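Local coordinates for protein beta-glucuronidase (uncultured Clostridium sp., PDB 6U7J) that hydrolyses beta-D-glucuronides as a gut microbial beta-glucuronidase and probably helps to reactivate estrogens by freeing them from their glucuronide conjugates, at residues L147-E158 against M170-N180. Sequence-based numbering, arbitrary orientation.
Sequences LEWDCLPVGHIE and MEQKFDFDFFN
Gln172 faces Leu147 with its carboxamide and grips the backbone there twice: OE1 takes the N-H of Leu147 at 2.9 Å, and NE2 gives a nearly straight bond (170°) to Leu147 O. With CG anti to the backbone N (chi1 176°) and a bend at chi2, the chain folds back far enough for NE2 also to reach Lys173 O. That carbonyl is met from its other face by His156 N, so two donors hold it. Beside this polar clasp the packing is close and apolar: Leu147 CD1 lies at the edge of the Phe176 ring, 3.7 Å from CE2, and Pro153, after a cis peptide bond, sets CB 3.6 Å from the same Phe176 CE2. Phe174 and Phe178 flank Phe176 on its own segment, and Phe178 also meets His307 and Tyr342. The pairing itself is a two-stranded antiparallel ribbon, 156-158 against 171-173, within the family 2 sugar-binding domain, its connecting loop largely unmodelled. One face of the ribbon, carrying His156, Glu158, Glu171 and Lys173, is charged and less buried than the Leu147, Pro153 and Phe176 side. Lys173 CB sits over the His156 ring in a CH-pi contact, while His156 NE2 bonds to Glu158 OE2 at 3.0 Å. The other oxygen, Glu158 OE1, is approached from above the carboxylate plane by Lys173 NZ at 3.2 Å. Lys173 has a weaker bridge to Glu171, whose OE2 pairs with Arg482 of the second subunit.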
loop_
_atom_site.group_PDB
_atom_site.type_symbol
_atom_site.label_atom_id
_atom_site.label_comp_id
_atom_site.label_asym_id
_atom_site.label_seq_id
_atom_site.Cartn_x
_atom_site.Cartn_y
_atom_site.Cartn_z
ATOM N N LEU B 147 10.823 26.539 21.052
ATOM C CA LEU B 147 9.599 26.941 21.729
ATOM C C LEU B 147 9.810 26.817 23.226
ATOM O O LEU B 147 10.364 25.818 23.700
ATOM C CB LEU B 147 8.404 26.094 21.293
ATOM C CG LEU B 147 7.941 26.261 19.845
ATOM C CD1 LEU B 147 6.874 25.210 19.534
ATOM C CD2 LEU B 147 7.426 27.700 19.563
ATOM N N GLU B 148 9.392 27.841 23.957
ATOM C CA GLU B 148 9.491 27.889 25.408
ATOM C C GLU B 148 8.096 28.064 25.998
ATOM O O GLU B 148 7.100 28.128 25.276
ATOM C CB GLU B 148 10.420 29.022 25.861
ATOM C CG GLU B 148 11.869 28.827 25.471
ATOM C CD GLU B 148 12.616 27.894 26.401
ATOM O OE1 GLU B 148 11.983 27.002 27.019
ATOM O OE2 GLU B 148 13.853 28.060 26.522
ATOM N N TRP B 149 8.042 28.149 27.332
ATOM C CA TRP B 149 6.769 28.220 28.042
ATOM C C TRP B 149 6.007 29.503 27.767
ATOM O O TRP B 149 4.806 29.550 28.043
ATOM C CB TRP B 149 6.992 28.077 29.543
ATOM C CG TRP B 149 7.392 26.688 29.947
ATOM C CD1 TRP B 149 8.609 26.285 30.411
ATOM C CD2 TRP B 149 6.566 25.518 29.917
ATOM N NE1 TRP B 149 8.591 24.937 30.676
ATOM C CE2 TRP B 149 7.349 24.442 30.380
ATOM C CE3 TRP B 149 5.238 25.279 29.550
ATOM C CZ2 TRP B 149 6.850 23.139 30.482
ATOM C CZ3 TRP B 149 4.741 23.987 29.650
ATOM C CH2 TRP B 149 5.550 22.932 30.117
ATOM N N ASP B 150 6.662 30.538 27.230
ATOM C CA ASP B 150 5.988 31.785 26.882
ATOM C C ASP B 150 5.928 32.008 25.379
ATOM O O ASP B 150 5.706 33.136 24.927
ATOM C CB ASP B 150 6.634 32.986 27.577
ATOM C CG ASP B 150 8.094 33.181 27.193
ATOM O OD1 ASP B 150 8.674 32.301 26.527
ATOM O OD2 ASP B 150 8.671 34.223 27.574
ATOM N N CYS B 151 6.121 30.950 24.597
ATOM C CA CYS B 151 5.840 30.966 23.171
ATOM C C CYS B 151 4.462 30.363 22.942
ATOM O O CYS B 151 3.895 29.707 23.816
ATOM C CB CYS B 151 6.898 30.172 22.399
ATOM S SG CYS B 151 8.588 30.795 22.623
ATOM N N LEU B 152 3.947 30.569 21.737
ATOM C CA LEU B 152 2.714 29.934 21.281
ATOM C C LEU B 152 2.973 29.373 19.888
ATOM O O LEU B 152 3.210 30.152 18.944
ATOM C CB LEU B 152 1.547 30.920 21.269
ATOM C CG LEU B 152 1.159 31.596 22.583
ATOM C CD1 LEU B 152 -0.036 32.474 22.322
ATOM C CD2 LEU B 152 0.821 30.583 23.679
ATOM N N PRO B 153 2.928 28.050 19.690
ATOM C CA PRO B 153 2.645 26.993 20.660
ATOM C C PRO B 153 3.655 26.904 21.792
ATOM O O PRO B 153 4.777 27.373 21.684
ATOM C CB PRO B 153 2.694 25.710 19.807
ATOM C CG PRO B 153 2.439 26.164 18.412
ATOM C CD PRO B 153 3.103 27.517 18.327
ATOM N N VAL B 154 3.238 26.273 22.865
ATOM C CA VAL B 154 4.047 26.151 24.070
ATOM C C VAL B 154 5.009 24.978 23.909
ATOM O O VAL B 154 4.643 23.925 23.372
ATOM C CB VAL B 154 3.105 25.981 25.281
ATOM C CG1 VAL B 154 3.781 25.299 26.435
ATOM C CG2 VAL B 154 2.529 27.347 25.704
ATOM N N GLY B 155 6.252 25.151 24.361
ATOM C CA GLY B 155 7.188 24.033 24.435
ATOM C C GLY B 155 8.230 24.251 25.516
ATOM O O GLY B 155 8.092 25.181 26.308
ATOM N N HIS B 156 9.253 23.400 25.600
ATOM C CA HIS B 156 10.401 23.717 26.444
ATOM C C HIS B 156 11.589 22.874 26.009
ATOM O O HIS B 156 11.432 21.844 25.346
ATOM C CB HIS B 156 10.092 23.512 27.938
ATOM C CG HIS B 156 9.849 22.086 28.321
ATOM N ND1 HIS B 156 8.618 21.477 28.188
ATOM C CD2 HIS B 156 10.675 21.155 28.856
ATOM C CE1 HIS B 156 8.701 20.225 28.607
ATOM N NE2 HIS B 156 9.938 20.005 29.019
ATOM N N ILE B 157 12.789 23.328 26.409
ATOM C CA ILE B 157 14.063 22.695 26.070
ATOM C C ILE B 157 14.551 21.854 27.243
ATOM O O ILE B 157 14.381 22.234 28.408
ATOM C CB ILE B 157 15.115 23.759 25.690
ATOM C CG1 ILE B 157 14.743 24.441 24.377
ATOM C CG2 ILE B 157 16.509 23.144 25.589
ATOM C CD1 ILE B 157 14.899 23.552 23.176
ATOM N N GLU B 158 15.176 20.711 26.931
ATOM C CA GLU B 158 15.822 19.840 27.909
ATOM C C GLU B 158 17.211 19.423 27.428
ATOM O O GLU B 158 17.510 19.432 26.230
ATOM C CB GLU B 158 14.994 18.584 28.184
ATOM C CG GLU B 158 13.698 18.847 28.914
ATOM C CD GLU B 158 12.935 17.570 29.139
ATOM O OE1 GLU B 158 13.561 16.498 28.984
ATOM O OE2 GLU B 158 11.723 17.625 29.449
ATOM N N MET B 170 20.710 19.424 23.497
ATOM C CA MET B 170 19.495 20.240 23.416
ATOM C C MET B 170 18.372 19.495 22.730
ATOM O O MET B 170 18.475 19.160 21.551
ATOM C CB MET B 170 19.743 21.543 22.661
ATOM C CG MET B 170 19.777 22.757 23.547
ATOM S SD MET B 170 19.620 24.308 22.641
ATOM C CE MET B 170 17.856 24.445 22.621
ATOM N N GLU B 171 17.293 19.244 23.460
ATOM C CA GLU B 171 16.148 18.531 22.920
ATOM C C GLU B 171 14.890 19.370 23.092
ATOM O O GLU B 171 14.566 19.787 24.208
ATOM C CB GLU B 171 15.977 17.173 23.602
ATOM C CG GLU B 171 16.915 16.111 23.086
ATOM C CD GLU B 171 16.448 14.711 23.444
ATOM O OE1 GLU B 171 15.525 14.588 24.284
ATOM O OE2 GLU B 171 16.998 13.735 22.882
ATOM N N GLN B 172 14.176 19.588 21.991
ATOM C CA GLN B 172 12.912 20.311 22.023
ATOM C C GLN B 172 11.810 19.385 22.523
ATOM O O GLN B 172 11.600 18.305 21.958
ATOM C CB GLN B 172 12.571 20.841 20.634
ATOM C CG GLN B 172 11.232 21.523 20.553
ATOM C CD GLN B 172 11.227 22.872 21.255
ATOM O OE1 GLN B 172 11.812 23.851 20.767
ATOM N NE2 GLN B 172 10.561 22.932 22.409
ATOM N N LYS B 173 11.106 19.800 23.574
ATOM C CA LYS B 173 9.932 19.089 24.059
ATOM C C LYS B 173 8.675 19.912 23.794
ATOM O O LYS B 173 8.708 21.142 23.827
ATOM C CB LYS B 173 10.057 18.778 25.557
ATOM C CG LYS B 173 11.250 17.885 25.907
ATOM C CD LYS B 173 10.902 16.423 25.773
ATOM C CE LYS B 173 12.057 15.644 25.184
ATOM N NZ LYS B 173 12.929 15.010 26.226
ATOM N N PHE B 174 7.568 19.223 23.503
ATOM C CA PHE B 174 6.256 19.849 23.400
ATOM C C PHE B 174 5.204 18.750 23.418
ATOM O O PHE B 174 5.509 17.569 23.232
ATOM C CB PHE B 174 6.109 20.738 22.148
ATOM C CG PHE B 174 6.558 20.091 20.856
ATOM C CD1 PHE B 174 7.781 20.427 20.285
ATOM C CD2 PHE B 174 5.745 19.176 20.194
ATOM C CE1 PHE B 174 8.204 19.840 19.103
ATOM C CE2 PHE B 174 6.154 18.587 19.006
ATOM C CZ PHE B 174 7.386 18.911 18.458
ATOM N N ASP B 175 3.951 19.156 23.645
ATOM C CA ASP B 175 2.824 18.238 23.767
ATOM C C ASP B 175 1.727 18.515 22.746
ATOM O O ASP B 175 0.563 18.190 22.977
ATOM C CB ASP B 175 2.251 18.277 25.180
ATOM C CG ASP B 175 3.191 17.661 26.197
ATOM O OD1 ASP B 175 3.942 18.422 26.839
ATOM O OD2 ASP B 175 3.195 16.415 26.336
ATOM N N PHE B 176 2.062 19.121 21.619
ATOM C CA PHE B 176 1.135 19.147 20.501
ATOM C C PHE B 176 1.536 18.084 19.475
ATOM O O PHE B 176 2.681 17.625 19.424
ATOM C CB PHE B 176 1.069 20.539 19.855
ATOM C CG PHE B 176 2.411 21.100 19.440
ATOM C CD1 PHE B 176 2.986 20.748 18.228
ATOM C CD2 PHE B 176 3.082 22.008 20.254
ATOM C CE1 PHE B 176 4.219 21.266 17.849
ATOM C CE2 PHE B 176 4.317 22.537 19.873
ATOM C CZ PHE B 176 4.881 22.174 18.677
ATOM N N ASP B 177 0.552 17.684 18.674
ATOM C CA ASP B 177 0.731 16.615 17.695
ATOM C C ASP B 177 1.770 16.993 16.645
ATOM O O ASP B 177 2.840 16.370 16.533
ATOM C CB ASP B 177 -0.618 16.331 17.020
ATOM C CG ASP B 177 -0.836 14.848 16.762
ATOM O OD1 ASP B 177 -1.907 14.467 16.223
ATOM O OD2 ASP B 177 0.089 14.063 17.084
ATOM N N PHE B 178 1.485 18.067 15.914
ATOM C CA PHE B 178 1.998 18.285 14.575
ATOM C C PHE B 178 3.490 18.582 14.593
ATOM O O PHE B 178 4.032 19.089 15.580
ATOM C CB PHE B 178 1.218 19.423 13.904
ATOM C CG PHE B 178 1.137 20.705 14.729
ATOM C CD1 PHE B 178 0.149 20.870 15.705
ATOM C CD2 PHE B 178 2.026 21.766 14.491
ATOM C CE1 PHE B 178 0.057 22.049 16.439
ATOM C CE2 PHE B 178 1.946 22.957 15.217
ATOM C CZ PHE B 178 0.960 23.107 16.193
ATOM N N PHE B 179 4.153 18.240 13.484
ATOM C CA PHE B 179 5.600 18.392 13.373
ATOM C C PHE B 179 6.001 19.866 13.488
ATOM O O PHE B 179 5.358 20.749 12.915
ATOM C CB PHE B 179 6.081 17.804 12.040
ATOM C CG PHE B 179 7.569 17.656 11.947
ATOM C CD1 PHE B 179 8.352 18.689 11.431
ATOM C CD2 PHE B 179 8.187 16.513 12.401
ATOM C CE1 PHE B 179 9.729 18.573 11.359
ATOM C CE2 PHE B 179 9.587 16.380 12.332
ATOM C CZ PHE B 179 10.355 17.418 11.817
ATOM N N ASN B 180 7.075 20.139 14.235
ATOM C CA ASN B 180 7.507 21.524 14.458
ATOM C C ASN B 180 8.316 22.039 13.264
ATOM O O ASN B 180 9.504 22.345 13.367
ATOM C CB ASN B 180 8.295 21.643 15.759
ATOM C CG ASN B 180 8.439 23.104 16.232
ATOM O OD1 ASN B 180 7.540 23.929 16.025
ATOM N ND2 ASN B 180 9.568 23.418 16.857
HETATM O O HOH W 1 3.755 21.822 24.590
#